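Side-chain contacts in titin heart isoform N2-B (Homo sapiens, PDB 2BK8), which acts as a giant structural protein of muscle, this immunoglobulin-like domain belonging to its M-band region, and probably carries a kinase activity elsewhere in its chain: residues Tyr21-Glu26 / Tyr73-Val78; Tyr49-Glu54 / Ala58-Lys63; Gln33-Trp36 / Arg41-Glu44. All coordinates share one frame; numbering follows the deposited sequence.

Contact 1: residues Tyr21-Glu26 / Tyr73-Val78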
loop_
_atom_site.group_PDB
_atom_site.type_symbol
_atom_site.label_atom_id
_atom_site.label_comp_id
_atom_site.label_asym_id
_atom_site.label_seq_id
_atom_site.Cartn_x
_atom_site.Cartn_y
_atom_site.Cartn_z
ATOM N N TYR A 21 -1.132 1.074 5.805
ATOM C CA TYR A 21 -2.203 0.823 4.852
ATOM C C TYR A 21 -2.544 -0.684 4.851
ATOM O O TYR A 21 -1.660 -1.536 4.775
ATOM C CB TYR A 21 -1.835 1.294 3.427
ATOM C CG TYR A 21 -1.668 2.790 3.375
ATOM C CD1 TYR A 21 -2.789 3.647 3.330
ATOM C CD2 TYR A 21 -0.393 3.372 3.450
ATOM C CE1 TYR A 21 -2.623 5.050 3.323
ATOM C CE2 TYR A 21 -0.242 4.728 3.420
ATOM C CZ TYR A 21 -1.354 5.564 3.382
ATOM O OH TYR A 21 -1.147 6.932 3.399
ATOM N N VAL A 22 -3.828 -0.992 4.897
ATOM C CA VAL A 22 -4.285 -2.379 4.955
ATOM C C VAL A 22 -5.245 -2.636 3.803
ATOM O O VAL A 22 -6.286 -1.942 3.652
ATOM C CB VAL A 22 -5.005 -2.698 6.306
ATOM C CG1 VAL A 22 -5.635 -4.120 6.262
ATOM C CG2 VAL A 22 -4.070 -2.531 7.491
ATOM N N CYS A 23 -4.922 -3.650 3.005
ATOM C CA CYS A 23 -5.765 -4.010 1.873
ATOM C C CYS A 23 -6.169 -5.480 1.975
ATOM O O CYS A 23 -5.318 -6.381 1.940
ATOM C CB CYS A 23 -5.045 -3.726 0.533
ATOM S SG CYS A 23 -6.072 -4.179 -0.967
ATOM N N LYS A 24 -7.471 -5.724 2.093
ATOM C CA LYS A 24 -7.993 -7.089 2.178
ATOM C C LYS A 24 -8.449 -7.641 0.793
ATOM O O LYS A 24 -9.214 -6.989 0.086
ATOM C CB LYS A 24 -9.139 -7.122 3.223
ATOM C CG LYS A 24 -9.490 -8.473 3.777
ATOM C CD LYS A 24 -10.575 -8.333 4.847
ATOM C CE LYS A 24 -11.255 -9.658 5.103
ATOM N NZ LYS A 24 -12.546 -9.550 5.847
ATOM N N ILE A 25 -7.910 -8.793 0.405
ATOM C CA ILE A 25 -8.189 -9.403 -0.918
ATOM C C ILE A 25 -9.242 -10.505 -0.878
ATOM O O ILE A 25 -9.190 -11.400 -0.032
ATOM C CB ILE A 25 -6.844 -9.855 -1.591
ATOM C CG1 ILE A 25 -5.973 -8.624 -1.866
ATOM C CG2 ILE A 25 -7.100 -10.509 -2.935
ATOM C CD1 ILE A 25 -4.509 -8.701 -1.361
ATOM N N GLU A 26 -10.214 -10.414 -1.799
ATOM C CA GLU A 26 -11.216 -11.469 -1.988
ATOM C C GLU A 26 -10.731 -12.432 -3.065
ATOM O O GLU A 26 -10.180 -12.004 -4.089
ATOM C CB GLU A 26 -12.560 -10.852 -2.352
ATOM C CG GLU A 26 -13.190 -9.868 -1.359
ATOM C CD GLU A 26 -13.330 -10.390 0.090
ATOM O OE1 GLU A 26 -13.870 -11.498 0.302
ATOM O OE2 GLU A 26 -12.940 -9.647 1.024
ATOM N N TYR A 73 -0.607 6.086 -2.860
ATOM C CA TYR A 73 -0.049 4.727 -2.669
ATOM C C TYR A 73 -0.990 3.716 -3.348
ATOM O O TYR A 73 -2.213 3.858 -3.242
ATOM C CB TYR A 73 0.134 4.421 -1.160
ATOM C CG TYR A 73 1.260 5.237 -0.549
ATOM C CD1 TYR A 73 2.499 4.663 -0.304
ATOM C CD2 TYR A 73 1.093 6.605 -0.295
ATOM C CE1 TYR A 73 3.575 5.439 0.197
ATOM C CE2 TYR A 73 2.151 7.385 0.219
ATOM C CZ TYR A 73 3.377 6.797 0.454
ATOM O OH TYR A 73 4.400 7.600 0.971
ATOM N N ARG A 74 -0.430 2.748 -4.084
ATOM C CA ARG A 74 -1.207 1.723 -4.823
ATOM C C ARG A 74 -0.824 0.341 -4.317
ATOM O O ARG A 74 0.355 0.046 -4.142
ATOM C CB ARG A 74 -0.915 1.796 -6.330
ATOM C CG ARG A 74 -1.506 0.673 -7.229
ATOM C CD ARG A 74 -1.030 0.880 -8.685
ATOM N NE ARG A 74 -1.624 -0.034 -9.659
ATOM C CZ ARG A 74 -1.528 0.112 -10.983
ATOM N NH1 ARG A 74 -0.878 1.148 -11.508
ATOM N NH2 ARG A 74 -2.105 -0.756 -11.797
ATOM N N CYS A 75 -1.826 -0.501 -4.070
ATOM C CA CYS A 75 -1.605 -1.942 -3.817
ATOM C C CYS A 75 -2.043 -2.673 -5.076
ATOM O O CYS A 75 -3.241 -2.651 -5.442
ATOM C CB CYS A 75 -2.449 -2.425 -2.631
ATOM S SG CYS A 75 -2.264 -4.202 -2.236
ATOM N N LYS A 76 -1.075 -3.277 -5.767
ATOM C CA LYS A 76 -1.349 -4.057 -6.994
ATOM C C LYS A 76 -1.337 -5.576 -6.756
ATOM O O LYS A 76 -0.348 -6.157 -6.296
ATOM C CB LYS A 76 -0.379 -3.669 -8.155
ATOM C CG LYS A 76 -0.677 -4.406 -9.472
ATOM C CD LYS A 76 0.324 -3.987 -10.551
ATOM C CE LYS A 76 0.153 -4.811 -11.813
ATOM N NZ LYS A 76 0.511 -4.053 -13.059
ATOM N N VAL A 77 -2.441 -6.230 -7.124
ATOM C CA VAL A 77 -2.609 -7.667 -6.883
ATOM C C VAL A 77 -2.728 -8.433 -8.190
ATOM O O VAL A 77 -3.508 -8.061 -9.055
ATOM C CB VAL A 77 -3.803 -7.948 -5.934
ATOM C CG1 VAL A 77 -3.614 -9.258 -5.313
ATOM C CG2 VAL A 77 -3.798 -6.895 -4.773
ATOM N N VAL A 78 -1.904 -9.467 -8.348
ATOM C CA VAL A 78 -1.844 -10.237 -9.602
ATOM C C VAL A 78 -1.870 -11.722 -9.297
ATOM O O VAL A 78 -1.144 -12.188 -8.415
ATOM C CB VAL A 78 -0.550 -9.917 -10.421
ATOM C CG1 VAL A 78 -0.478 -10.731 -11.700
ATOM C CG2 VAL A 78 -0.474 -8.446 -10.748
#
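Tyr21, Cys23 and Ile25 meet Tyr73, Cys75 and Val77 across the interior of a β-sandwich, a buried apolar contact between strands of opposite sheets. The two strands are 9.1 Å apart at their closest and run in similar directions at 26°, too far apart for backbone pairing; because the strands are extended, alternate residues point inward and fill the gap.

At the centre, Cys23 SG lies 4.0 Å from Cys75 SG, a packing distance far beyond a disulfide bond. Both sulfurs stand anti to their own backbone N (chi1 180°), and Cys23 CB also rests on Cys75 SG. A small thiol suits the middle, where the two strands come nearest to each other and where Val34 and Trp36 pack on Cys75. At one end Ile25 and Val77 reach toward each other tip to tip, Ile25 CD1 3.9 Å from Val77 CG2; branched aliphatic chains pack well in extended strands and fill space without polar cost.

The other end is aromatic. Tyr21 CE2 sits over one face of the Tyr73 ring, near its rim, with the planes only 19° apart but slid so far that they barely overlap. Tyrosine serves here because its ring can stay buried while the hydroxyl finds a backbone carbonyl: Tyr21 OH bonds to Glu89 O, and Tyr73 OH to Asp69 O.

That last bond, within the sequence Asp-X-Gly-X-Tyr-X-Cys, is the tyrosine corner, and the facing cysteines on strands B and F, with Trp36 beside them, occupy the positions of the disulfide and tryptophan pin of the immunoglobulin fold, here in its I-set form with the cysteines unlinked.

Contact 2: residues Tyr49-Glu54 / Ala58-Lys63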
loop_
_atom_site.group_PDB
_atom_site.type_symbol
_atom_site.label_atom_id
_atom_site.label_comp_id
_atom_site.label_asym_id
_atom_site.label_seq_id
_atom_site.Cartn_x
_atom_site.Cartn_y
_atom_site.Cartn_z
ATOM N N TYR A 49 10.359 0.886 4.441
ATOM C CA TYR A 49 9.038 0.218 4.294
ATOM C C TYR A 49 8.988 -1.194 4.901
ATOM O O TYR A 49 9.907 -1.992 4.680
ATOM C CB TYR A 49 8.605 0.117 2.806
ATOM C CG TYR A 49 8.631 1.428 2.070
ATOM C CD1 TYR A 49 7.696 2.423 2.343
ATOM C CD2 TYR A 49 9.594 1.676 1.085
ATOM C CE1 TYR A 49 7.719 3.648 1.652
ATOM C CE2 TYR A 49 9.625 2.900 0.397
ATOM C CZ TYR A 49 8.702 3.874 0.697
ATOM O OH TYR A 49 8.704 5.074 0.013
ATOM N N GLU A 50 7.905 -1.505 5.631
ATOM C CA GLU A 50 7.719 -2.834 6.227
ATOM C C GLU A 50 6.478 -3.407 5.531
ATOM O O GLU A 50 5.376 -2.892 5.721
ATOM C CB GLU A 50 7.529 -2.772 7.765
ATOM C CG GLU A 50 7.543 -4.114 8.477
ATOM C CD GLU A 50 7.029 -4.069 9.946
ATOM O OE1 GLU A 50 7.098 -3.016 10.604
ATOM O OE2 GLU A 50 6.541 -5.115 10.442
ATOM N N ILE A 51 6.693 -4.424 4.687
ATOM C CA ILE A 51 5.650 -4.928 3.787
ATOM C C ILE A 51 5.467 -6.407 4.047
ATOM O O ILE A 51 6.436 -7.186 4.053
ATOM C CB ILE A 51 6.018 -4.719 2.294
ATOM C CG1 ILE A 51 6.225 -3.227 1.980
ATOM C CG2 ILE A 51 4.915 -5.278 1.361
ATOM C CD1 ILE A 51 6.856 -2.968 0.591
ATOM N N THR A 52 4.203 -6.789 4.248
ATOM C CA THR A 52 3.864 -8.199 4.449
ATOM C C THR A 52 2.609 -8.582 3.639
ATOM O O THR A 52 1.736 -7.750 3.380
ATOM C CB THR A 52 3.649 -8.551 5.948
ATOM O OG1 THR A 52 2.654 -7.674 6.495
ATOM C CG2 THR A 52 4.967 -8.380 6.766
ATOM N N TYR A 53 2.549 -9.845 3.233
ATOM C CA TYR A 53 1.316 -10.404 2.642
ATOM C C TYR A 53 1.131 -11.848 3.069
ATOM O O TYR A 53 2.031 -12.665 2.868
ATOM C CB TYR A 53 1.270 -10.312 1.103
ATOM C CG TYR A 53 0.096 -11.111 0.570
ATOM C CD1 TYR A 53 -1.214 -10.631 0.697
ATOM C CD2 TYR A 53 0.287 -12.379 0.016
ATOM C CE1 TYR A 53 -2.326 -11.408 0.261
ATOM C CE2 TYR A 53 -0.795 -13.155 -0.408
ATOM C CZ TYR A 53 -2.098 -12.663 -0.280
ATOM O OH TYR A 53 -3.156 -13.440 -0.719
ATOM N N GLU A 54 -0.036 -12.161 3.648
ATOM C CA GLU A 54 -0.389 -13.537 4.066
ATOM C C GLU A 54 -1.904 -13.672 4.104
ATOM O O GLU A 54 -2.578 -12.760 4.615
ATOM C CB GLU A 54 0.145 -13.867 5.472
ATOM C CG GLU A 54 1.514 -13.276 5.785
ATOM C CD GLU A 54 2.130 -13.781 7.061
ATOM O OE1 GLU A 54 1.671 -14.826 7.580
ATOM O OE2 GLU A 54 3.112 -13.148 7.533
ATOM N N ALA A 58 -2.878 -7.790 2.820
ATOM C CA ALA A 58 -1.668 -6.997 2.500
ATOM C C ALA A 58 -1.510 -5.781 3.418
ATOM O O ALA A 58 -2.437 -4.973 3.592
ATOM C CB ALA A 58 -1.694 -6.551 1.026
ATOM N N ILE A 59 -0.312 -5.613 3.981
ATOM C CA ILE A 59 -0.036 -4.507 4.901
ATOM C C ILE A 59 1.263 -3.777 4.526
ATOM O O ILE A 59 2.328 -4.401 4.372
ATOM C CB ILE A 59 0.016 -4.980 6.400
ATOM C CG1 ILE A 59 -1.258 -5.729 6.808
ATOM C CG2 ILE A 59 0.352 -3.812 7.329
ATOM C CD1 ILE A 59 -1.234 -6.267 8.273
ATOM N N LEU A 60 1.146 -2.471 4.319
ATOM C CA LEU A 60 2.286 -1.580 4.111
ATOM C C LEU A 60 2.443 -0.625 5.290
ATOM O O LEU A 60 1.550 0.145 5.611
ATOM C CB LEU A 60 2.150 -0.764 2.793
ATOM C CG LEU A 60 3.167 0.394 2.652
ATOM C CD1 LEU A 60 4.611 -0.112 2.427
ATOM C CD2 LEU A 60 2.744 1.337 1.498
ATOM N N TYR A 61 3.603 -0.665 5.932
ATOM C CA TYR A 61 3.951 0.305 6.971
ATOM C C TYR A 61 5.047 1.238 6.471
ATOM O O TYR A 61 6.123 0.780 6.075
ATOM C CB TYR A 61 4.413 -0.402 8.234
ATOM C CG TYR A 61 3.318 -0.655 9.234
ATOM C CD1 TYR A 61 2.400 -1.667 9.023
ATOM C CD2 TYR A 61 3.201 0.113 10.385
ATOM C CE1 TYR A 61 1.390 -1.922 9.933
ATOM C CE2 TYR A 61 2.182 -0.124 11.311
ATOM C CZ TYR A 61 1.274 -1.143 11.067
ATOM O OH TYR A 61 0.263 -1.448 11.967
ATOM N N VAL A 62 4.760 2.542 6.497
ATOM C CA VAL A 62 5.751 3.580 6.100
ATOM C C VAL A 62 6.378 4.265 7.308
ATOM O O VAL A 62 5.644 4.832 8.113
ATOM C CB VAL A 62 5.098 4.695 5.239
ATOM C CG1 VAL A 62 6.187 5.699 4.773
ATOM C CG2 VAL A 62 4.317 4.106 4.037
ATOM N N LYS A 63 7.721 4.220 7.419
ATOM C CA LYS A 63 8.510 4.716 8.569
ATOM C C LYS A 63 9.189 6.075 8.344
ATOM O O LYS A 63 9.362 6.494 7.203
ATOM C CB LYS A 63 9.597 3.697 8.935
ATOM C CG LYS A 63 9.095 2.453 9.649
ATOM C CD LYS A 63 7.892 1.838 8.940
ATOM C CE LYS A 63 6.842 1.500 9.959
ATOM N NZ LYS A 63 5.888 0.507 9.418
HETATM O O HOH W 1 3.824 -4.975 7.179
#
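Glu50 pairs with Tyr61 and Thr52 with Ile59 as hydrogen-bonded pairs of an antiparallel hairpin, with four nearly straight N-H to O bonds such as Glu50 N to Tyr61 O at 2.9 Å and Thr52 N to Ile59 O at 3.0 Å. Ile51 with Leu60 lies between them, and Tyr49 with Val62 and Tyr53 with Ala58 flank them, as non-hydrogen-bonded pairs whose side chains share the inward face.

On that face Leu60 CD1 is the meeting point, 3.5 Å from Ile51 CG1 and 4.0 Å from Tyr49 CD1. With chi1 of Leu60 at 168° and chi2 at 70°, this methyl comes back toward the partner strand. The Tyr49 ring lies alongside, its CE1 4.0 Å from Val62 CG1; a large ring suits the sheet's margin, where its CD1-CE1 side can lie along two aliphatic neighbours. An alanine here would strip the ring from Leu60, Val62 and Leu43, and would probably leave that flank of the core poorly covered.

The other face is more polar. Thr52 OG1 and Ile59 O both bind one water, at 3.0 and 3.2 Å, while Glu50 and Tyr61 touch through their CB atoms. The ion pair of Glu50 with Lys63 is long and doubtful, since the lysine has two conformers.

Strand 57-62 lies between 49-54, the outermost strand of its sheet, and 19-26, while Ile51, Ala58 and Leu60 pack on Trp36 of the facing sheet.

Contact 3: residues Gln33-Trp36 / Arg41-Glu44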
loop_
_atom_site.group_PDB
_atom_site.type_symbol
_atom_site.label_atom_id
_atom_site.label_comp_id
_atom_site.label_asym_id
_atom_site.label_seq_id
_atom_site.Cartn_x
_atom_site.Cartn_y
_atom_site.Cartn_z
ATOM N N GLN A 33 0.219 -12.650 -5.984
ATOM C CA GLN A 33 1.433 -11.855 -5.654
ATOM C C GLN A 33 1.045 -10.371 -5.486
ATOM O O GLN A 33 0.308 -9.826 -6.301
ATOM C CB GLN A 33 2.530 -11.988 -6.736
ATOM C CG GLN A 33 3.766 -11.059 -6.503
ATOM C CD GLN A 33 4.774 -11.060 -7.651
ATOM O OE1 GLN A 33 4.523 -10.493 -8.728
ATOM N NE2 GLN A 33 5.931 -11.687 -7.419
ATOM N N VAL A 34 1.583 -9.708 -4.458
ATOM C CA VAL A 34 1.212 -8.310 -4.161
ATOM C C VAL A 34 2.424 -7.414 -4.284
ATOM O O VAL A 34 3.506 -7.788 -3.817
ATOM C CB VAL A 34 0.686 -8.172 -2.710
ATOM C CG1 VAL A 34 0.420 -6.682 -2.337
ATOM C CG2 VAL A 34 -0.544 -9.023 -2.517
ATOM N N THR A 35 2.260 -6.276 -4.966
ATOM C CA THR A 35 3.340 -5.274 -5.065
ATOM C C THR A 35 2.749 -3.894 -4.744
ATOM O O THR A 35 1.697 -3.511 -5.281
ATOM C CB THR A 35 3.976 -5.247 -6.499
ATOM O OG1 THR A 35 4.397 -6.569 -6.888
ATOM C CG2 THR A 35 5.189 -4.309 -6.563
ATOM N N TRP A 36 3.437 -3.133 -3.890
ATOM C CA TRP A 36 3.015 -1.748 -3.586
ATOM C C TRP A 36 3.840 -0.711 -4.372
ATOM O O TRP A 36 5.004 -0.965 -4.716
ATOM C CB TRP A 36 3.148 -1.460 -2.088
ATOM C CG TRP A 36 2.214 -2.226 -1.191
ATOM C CD1 TRP A 36 2.352 -3.518 -0.774
ATOM C CD2 TRP A 36 0.990 -1.738 -0.610
ATOM N NE1 TRP A 36 1.297 -3.859 0.051
ATOM C CE2 TRP A 36 0.456 -2.784 0.175
ATOM C CE3 TRP A 36 0.315 -0.499 -0.648
ATOM C CZ2 TRP A 36 -0.728 -2.637 0.947
ATOM C CZ3 TRP A 36 -0.873 -0.345 0.097
ATOM C CH2 TRP A 36 -1.396 -1.438 0.882
ATOM N N ARG A 41 7.025 4.886 -8.178
ATOM C CA ARG A 41 8.108 4.069 -7.595
ATOM C C ARG A 41 7.628 2.732 -7.025
ATOM O O ARG A 41 6.716 2.705 -6.178
ATOM C CB ARG A 41 8.802 4.871 -6.486
ATOM C CG ARG A 41 9.550 6.093 -6.982
ATOM C CD ARG A 41 10.273 6.859 -5.879
ATOM N NE ARG A 41 10.994 7.974 -6.501
ATOM C CZ ARG A 41 11.203 9.166 -5.955
ATOM N NH1 ARG A 41 10.773 9.427 -4.740
ATOM N NH2 ARG A 41 11.852 10.099 -6.643
ATOM N N GLN A 42 8.278 1.641 -7.452
ATOM C CA GLN A 42 7.968 0.304 -6.915
ATOM C C GLN A 42 8.639 0.152 -5.540
ATOM O O GLN A 42 9.843 0.484 -5.394
ATOM C CB GLN A 42 8.519 -0.748 -7.877
ATOM C CG GLN A 42 8.173 -2.186 -7.501
ATOM C CD GLN A 42 8.697 -3.184 -8.516
ATOM O OE1 GLN A 42 8.866 -2.875 -9.710
ATOM N NE2 GLN A 42 8.972 -4.399 -8.051
ATOM N N LEU A 43 7.881 -0.352 -4.558
ATOM C CA LEU A 43 8.375 -0.480 -3.163
ATOM C C LEU A 43 8.894 -1.875 -2.838
ATOM O O LEU A 43 8.434 -2.856 -3.410
ATOM C CB LEU A 43 7.297 -0.085 -2.128
ATOM C CG LEU A 43 6.593 1.259 -2.348
ATOM C CD1 LEU A 43 5.694 1.677 -1.188
ATOM C CD2 LEU A 43 7.690 2.323 -2.648
ATOM N N GLU A 44 9.874 -1.946 -1.929
ATOM C CA GLU A 44 10.337 -3.214 -1.374
ATOM C C GLU A 44 10.699 -3.045 0.102
ATOM O O GLU A 44 10.915 -1.924 0.556
ATOM C CB GLU A 44 11.549 -3.738 -2.155
ATOM C CG GLU A 44 12.767 -2.842 -2.083
ATOM C CD GLU A 44 13.964 -3.378 -2.859
ATOM O OE1 GLU A 44 13.890 -4.500 -3.397
ATOM O OE2 GLU A 44 14.990 -2.662 -2.918
HETATM O O HOH W 2 5.911 -4.027 -2.581
#
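Trp36 and Leu43 form the tight part of this contact: Leu43 N donates to Trp36 O at 2.9 Å, with an N-H...O angle of 164°. The leucine's own side chain folds over the same oxygen, its CB and CG each 3.6 Å from Trp36 O, while the methyl Leu43 CD1 packs on Trp36 CB at 4.1 Å. Leucine suits the place because its stem can lie against the oxygen while its apolar end also reaches the core.

Elsewhere the join is looser. Where the backbones do not bond directly, a water links Trp36 N to Leu43 O, accepting from the former and donating to the latter, each at 2.9 Å. On the solvent side, the exposed Gln42 crosses Thr35 at a slant; the closest approach is Thr35 CG2 to Gln42 CG at 3.8 Å, with Gln42 NE2 also near the methyl. The threonine methyl stands anti to its own N (chi1 -53° for OG1), which presents carbon rather than hydroxyl to the glutamine stem; a long residue can thus lay its stem and amide across the methyl at this exposed position.

The indole of Trp36 leads away from the hairpin into the sandwich, against Tyr21. Strand 33-38 has strand 71-78 on its other flank, strand 41-42 is the edge of this sheet, and Leu43 bridges to Ile51 of the facing one.

In the fold
After strands 4-5 and 11-13 the chain forms strand 19-26, then crosses to the other sheet for strand 33-38, which turns at once into 41-42 and closes the short hairpin of contact 3. It next passes back to strand 49-54, whose hairpin with 57-62 is contact 2. Only when strand 71-78 arrives does contact 1 close, so both hairpins nest, one after the other, in its long loop. Contact 3 belongs to the sheet holding 71-78, contact 2 to that holding 19-26, and contact 1 ties the sheets together. Tyr53 of contact 2 packs against Val34 of contact 3, joining the hairpins through the same core.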